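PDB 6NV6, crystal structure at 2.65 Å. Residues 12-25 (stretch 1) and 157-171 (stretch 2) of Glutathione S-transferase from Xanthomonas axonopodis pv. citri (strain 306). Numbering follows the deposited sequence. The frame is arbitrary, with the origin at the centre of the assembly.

Stretch 1 12-25: SSNVRKALWCAEEA
Stretch 2 (157-171) RFAMGDIPLGSFIYA

Stretch 1 is a helix from Ser13 to Ala25, preceded by Ser12 (phi/psi -97/139, chi1 t) as N-cap: Ser12 OG accepts from Val15 N at 3.3 Å and, weakly, from Asn14 N at 3.2 Å. Stretch 2 enters as an extended segment and becomes a helix that runs through 163-171 and on beyond. The helix axes approach to 8.4 Å, with 123° between their N-to-C directions, so the helices run obliquely, nearer antiparallel than parallel. The register is set by Ser13 CA and Ser167 CA, 5.5 Å apart. The contact buries 688 Å² summed over both sides and contains no hydrogen bond between the stretches; it rests on packing.

Arg157 (phi/psi -122/151), modelled only to CB, lies out of reach. Phe158 (-57/145; chi1 t, chi2 -87°) points toward stretch 1. Phe158 CE2 lies 3.4 Å from Trp20 CZ2, which meets the Phe158 ring at its edge; the Phe158 ring and the Trp20 six-membered ring are inclined at 39° with centroids 5.6 Å apart, an oblique pair. Glu24 OE2 comes within 3.7 Å of Phe158 CZ and accepts from Trp20 NE1 at 2.7 Å, which links the indole to its own helix one turn on.

Ala159 (-163/-173) is remote. Met160, Gly161 and Asp162 have helical phi/psi (-54/-30, -62/-26, -80/-13), and Asp162 offers stretch 1 mainly its backbone, with Asp162 O 4.1 Å from Trp20 CZ3.

Ile163 (chi1 m, chi2 t) lies against the indole of Trp20 (chi1 t, chi2 16°). Ile163 CG1 is 4.0 Å from the centroid of the Trp20 six-membered ring and 9° off the normal, a CH-pi contact over one face, while Ile163 CG2 approaches Trp20 CE3 to 3.8 Å and Lys17 O to 3.6 Å. Pro164 (C-gamma exo) points away overall, yet Pro164 CB touches Lys17 CD at 3.8 Å.

Leu165 (chi1 t, chi2 p) points away. Gly166 packs by backbone, with Gly166 C 3.9 Å from Trp20 CZ3; an ideal CB on Gly166 would fall 2.8 Å from Trp20 CZ3, a clash, so the indole occupies space that a side chain would need; it would also meet Asp162 O of its own stretch at 2.6 Å.

Ser167 (chi1 m, -43°) is a knob among Ser13, Arg16, Lys17 and Trp20. Ser167 OG donates to Ile163 O at 2.7 Å, within its own helix, and packs 3.4 Å from Lys17 CA and 3.5 Å from Trp20 CE3, at the indole edge. Lys17 (chi1 m, chi2 t, chi3 -149°, chi4 t) is the reciprocal knob, among Ile163, Pro164, Ser167 and Phe168; Lys17 NZ donates to Asn14 OD1 at 2.9 Å.

Phe168 (chi1 m, chi2 -86°) starts sideways, but its end comes nearer. Ser13 CB sits 3.8 Å from the Phe168 ring centroid, 14° off the normal, while Lys17 CE lies 3.7 Å from Phe168 CE2. Ile169 points away. Tyr170 (chi1 t, chi2 64°) presents its ring edge to Arg16, with Tyr170 CE2 4.2 Å from Arg16 NH2 and over one guanidinium face. Ala171 points toward stretch 1 without close contact.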

# COMPACT_ATOMS: atom_id res chain seq x y z
N SER A 12 9.36 3.42 2.05
CA SER A 12 8.99 2.40 1.08
C SER A 12 7.52 2.02 1.23
O SER A 12 7.01 1.90 2.34
CB SER A 12 9.88 1.16 1.25
OG SER A 12 9.21 -0.03 0.84
N SER A 13 6.85 1.85 0.09
CA SER A 13 5.42 1.52 0.10
C SER A 13 5.17 0.12 0.65
O SER A 13 4.15 -0.14 1.30
CB SER A 13 4.85 1.66 -1.32
OG SER A 13 4.66 3.02 -1.69
N ASN A 14 6.11 -0.80 0.39
CA ASN A 14 5.99 -2.14 0.93
C ASN A 14 6.12 -2.14 2.44
O ASN A 14 5.37 -2.83 3.14
CB ASN A 14 7.04 -3.04 0.28
CG ASN A 14 6.67 -3.44 -1.13
OD1 ASN A 14 5.50 -3.44 -1.50
ND2 ASN A 14 7.67 -3.81 -1.92
N VAL A 15 7.07 -1.35 2.97
CA VAL A 15 7.22 -1.25 4.41
C VAL A 15 6.03 -0.51 5.01
O VAL A 15 5.54 -0.85 6.09
CB VAL A 15 8.57 -0.56 4.73
CG1 VAL A 15 8.76 -0.37 6.23
CG2 VAL A 15 9.75 -1.35 4.12
N ARG A 16 5.50 0.49 4.29
CA ARG A 16 4.29 1.16 4.74
C ARG A 16 3.15 0.17 4.91
O ARG A 16 2.39 0.25 5.89
CB ARG A 16 3.89 2.25 3.75
CG ARG A 16 4.71 3.51 3.82
CD ARG A 16 4.29 4.47 2.70
NE ARG A 16 5.02 5.73 2.76
CZ ARG A 16 5.82 6.17 1.79
NH1 ARG A 16 5.96 5.48 0.67
NH2 ARG A 16 6.46 7.32 1.95
N LYS A 17 3.01 -0.76 3.96
CA LYS A 17 2.00 -1.80 4.06
C LYS A 17 2.07 -2.52 5.40
O LYS A 17 1.04 -2.79 6.03
CB LYS A 17 2.20 -2.84 2.96
CG LYS A 17 1.87 -2.40 1.56
CD LYS A 17 1.93 -3.63 0.69
CE LYS A 17 2.36 -3.34 -0.72
NZ LYS A 17 2.84 -4.60 -1.31
N ALA A 18 3.28 -2.84 5.84
CA ALA A 18 3.43 -3.60 7.06
C ALA A 18 3.22 -2.73 8.29
O ALA A 18 2.55 -3.15 9.24
CB ALA A 18 4.81 -4.26 7.08
N LEU A 19 3.78 -1.51 8.29
CA LEU A 19 3.61 -0.61 9.43
C LEU A 19 2.15 -0.27 9.63
O LEU A 19 1.64 -0.31 10.76
CB LEU A 19 4.42 0.68 9.22
CG LEU A 19 5.90 0.36 9.05
CD1 LEU A 19 6.70 1.56 8.58
CD2 LEU A 19 6.45 -0.23 10.33
N TRP A 20 1.45 0.02 8.54
CA TRP A 20 0.03 0.32 8.63
C TRP A 20 -0.75 -0.86 9.21
O TRP A 20 -1.61 -0.69 10.08
CB TRP A 20 -0.49 0.70 7.24
CG TRP A 20 -1.94 1.02 7.18
CD1 TRP A 20 -2.77 1.30 8.22
CD2 TRP A 20 -2.74 1.10 6.00
NE1 TRP A 20 -4.03 1.54 7.76
CE2 TRP A 20 -4.04 1.43 6.40
CE3 TRP A 20 -2.47 0.92 4.64
CZ2 TRP A 20 -5.09 1.60 5.47
CZ3 TRP A 20 -3.51 1.09 3.72
CH2 TRP A 20 -4.80 1.42 4.14
N CYS A 21 -0.45 -2.08 8.75
CA CYS A 21 -1.13 -3.26 9.28
C CYS A 21 -0.82 -3.48 10.76
O CYS A 21 -1.73 -3.71 11.57
CB CYS A 21 -0.73 -4.49 8.46
SG CYS A 21 -1.83 -5.86 8.77
N ALA A 22 0.46 -3.41 11.12
CA ALA A 22 0.82 -3.44 12.53
C ALA A 22 -0.02 -2.43 13.31
O ALA A 22 -0.68 -2.78 14.30
CB ALA A 22 2.31 -3.14 12.69
N GLU A 23 -0.03 -1.18 12.85
CA GLU A 23 -0.75 -0.12 13.55
C GLU A 23 -2.24 -0.43 13.65
O GLU A 23 -2.84 -0.27 14.72
CB GLU A 23 -0.52 1.22 12.84
CG GLU A 23 0.89 1.75 13.02
CD GLU A 23 1.09 2.46 14.35
OE1 GLU A 23 0.12 3.08 14.84
OE2 GLU A 23 2.22 2.40 14.90
N GLU A 24 -2.86 -0.90 12.56
CA GLU A 24 -4.28 -1.28 12.60
C GLU A 24 -4.56 -2.31 13.69
O GLU A 24 -5.66 -2.35 14.24
CB GLU A 24 -4.74 -1.83 11.25
CG GLU A 24 -4.86 -0.82 10.11
CD GLU A 24 -6.01 0.17 10.27
OE1 GLU A 24 -6.86 -0.01 11.17
OE2 GLU A 24 -6.08 1.13 9.47
N ALA A 25 -3.58 -3.16 14.00
CA ALA A 25 -3.76 -4.24 14.95
C ALA A 25 -3.49 -3.82 16.39
O ALA A 25 -3.89 -4.53 17.31
CB ALA A 25 -2.83 -5.41 14.60
N ARG A 157 -16.86 -3.07 3.80
CA ARG A 157 -16.07 -2.51 4.88
C ARG A 157 -14.59 -2.64 4.55
O ARG A 157 -14.17 -3.55 3.82
CB ARG A 157 -16.39 -3.20 6.22
N PHE A 158 -13.80 -1.71 5.09
CA PHE A 158 -12.35 -1.77 4.99
C PHE A 158 -11.81 -3.08 5.57
O PHE A 158 -12.34 -3.61 6.55
CB PHE A 158 -11.77 -0.55 5.71
CG PHE A 158 -10.30 -0.62 5.99
CD1 PHE A 158 -9.83 -1.23 7.14
CD2 PHE A 158 -9.38 -0.02 5.14
CE1 PHE A 158 -8.47 -1.28 7.41
CE2 PHE A 158 -8.02 -0.07 5.41
CZ PHE A 158 -7.56 -0.69 6.55
N ALA A 159 -10.76 -3.60 4.96
CA ALA A 159 -10.08 -4.80 5.46
C ALA A 159 -8.69 -4.87 4.80
O ALA A 159 -8.28 -3.94 4.11
CB ALA A 159 -10.91 -6.06 5.20
N MET A 160 -7.99 -5.98 5.03
CA MET A 160 -6.61 -6.12 4.57
C MET A 160 -6.46 -5.87 3.07
O MET A 160 -5.40 -5.42 2.62
CB MET A 160 -6.11 -7.53 4.89
CG MET A 160 -7.05 -8.62 4.35
SD MET A 160 -6.37 -10.28 4.46
CE MET A 160 -5.46 -10.06 5.97
N GLY A 161 -7.51 -6.16 2.30
CA GLY A 161 -7.44 -6.01 0.86
C GLY A 161 -7.18 -4.60 0.41
O GLY A 161 -6.62 -4.38 -0.67
N ASP A 162 -7.56 -3.61 1.21
CA ASP A 162 -7.30 -2.22 0.84
C ASP A 162 -5.87 -1.78 1.13
O ASP A 162 -5.45 -0.72 0.64
CB ASP A 162 -8.26 -1.29 1.60
CG ASP A 162 -9.69 -1.44 1.16
OD1 ASP A 162 -10.37 -2.39 1.62
OD2 ASP A 162 -10.13 -0.59 0.35
N ILE A 163 -5.11 -2.56 1.88
CA ILE A 163 -3.86 -2.08 2.46
C ILE A 163 -2.74 -2.00 1.42
O ILE A 163 -2.06 -0.96 1.37
CB ILE A 163 -3.48 -2.96 3.65
CG1 ILE A 163 -4.39 -2.63 4.83
CG2 ILE A 163 -2.01 -2.77 4.04
CD1 ILE A 163 -4.18 -3.52 6.03
N PRO A 164 -2.50 -3.00 0.56
CA PRO A 164 -1.39 -2.86 -0.40
C PRO A 164 -1.54 -1.69 -1.35
O PRO A 164 -0.64 -0.84 -1.43
CB PRO A 164 -1.39 -4.21 -1.13
CG PRO A 164 -2.00 -5.15 -0.17
CD PRO A 164 -3.04 -4.38 0.55
N LEU A 165 -2.67 -1.58 -2.07
CA LEU A 165 -2.87 -0.42 -2.94
C LEU A 165 -2.99 0.88 -2.14
O LEU A 165 -2.55 1.93 -2.60
CB LEU A 165 -4.10 -0.61 -3.82
CG LEU A 165 -4.28 0.46 -4.89
CD1 LEU A 165 -3.09 0.51 -5.85
CD2 LEU A 165 -5.58 0.24 -5.65
N GLY A 166 -3.59 0.82 -0.94
CA GLY A 166 -3.71 2.00 -0.11
C GLY A 166 -2.37 2.59 0.27
O GLY A 166 -2.24 3.82 0.41
N SER A 167 -1.35 1.75 0.44
CA SER A 167 -0.03 2.26 0.78
C SER A 167 0.67 2.89 -0.42
O SER A 167 1.50 3.79 -0.25
CB SER A 167 0.83 1.15 1.40
OG SER A 167 0.10 0.37 2.33
N PHE A 168 0.36 2.42 -1.63
CA PHE A 168 0.89 3.09 -2.82
C PHE A 168 0.15 4.38 -3.11
O PHE A 168 0.78 5.38 -3.49
CB PHE A 168 0.79 2.18 -4.04
CG PHE A 168 1.86 1.13 -4.13
CD1 PHE A 168 3.08 1.41 -4.70
CD2 PHE A 168 1.63 -0.15 -3.64
CE1 PHE A 168 4.06 0.43 -4.79
CE2 PHE A 168 2.62 -1.13 -3.72
CZ PHE A 168 3.84 -0.83 -4.29
N ILE A 169 -1.17 4.39 -2.90
CA ILE A 169 -1.99 5.50 -3.38
C ILE A 169 -1.70 6.79 -2.62
O ILE A 169 -2.05 7.88 -3.10
CB ILE A 169 -3.48 5.15 -3.32
CG1 ILE A 169 -4.18 5.68 -4.57
CG2 ILE A 169 -4.12 5.70 -2.07
CD1 ILE A 169 -3.81 4.91 -5.82
N TYR A 170 -1.05 6.68 -1.46
CA TYR A 170 -0.49 7.87 -0.83
C TYR A 170 0.55 8.52 -1.74
O TYR A 170 0.50 9.73 -2.00
CB TYR A 170 0.12 7.50 0.53
CG TYR A 170 0.89 8.64 1.16
CD1 TYR A 170 0.24 9.81 1.54
CD2 TYR A 170 2.26 8.55 1.36
CE1 TYR A 170 0.93 10.84 2.12
CE2 TYR A 170 2.96 9.59 1.94
CZ TYR A 170 2.28 10.73 2.32
OH TYR A 170 2.97 11.76 2.90
N ALA A 171 1.49 7.73 -2.25
CA ALA A 171 2.48 8.27 -3.17
C ALA A 171 1.80 8.85 -4.41
O ALA A 171 2.14 9.95 -4.85
CB ALA A 171 3.49 7.19 -3.56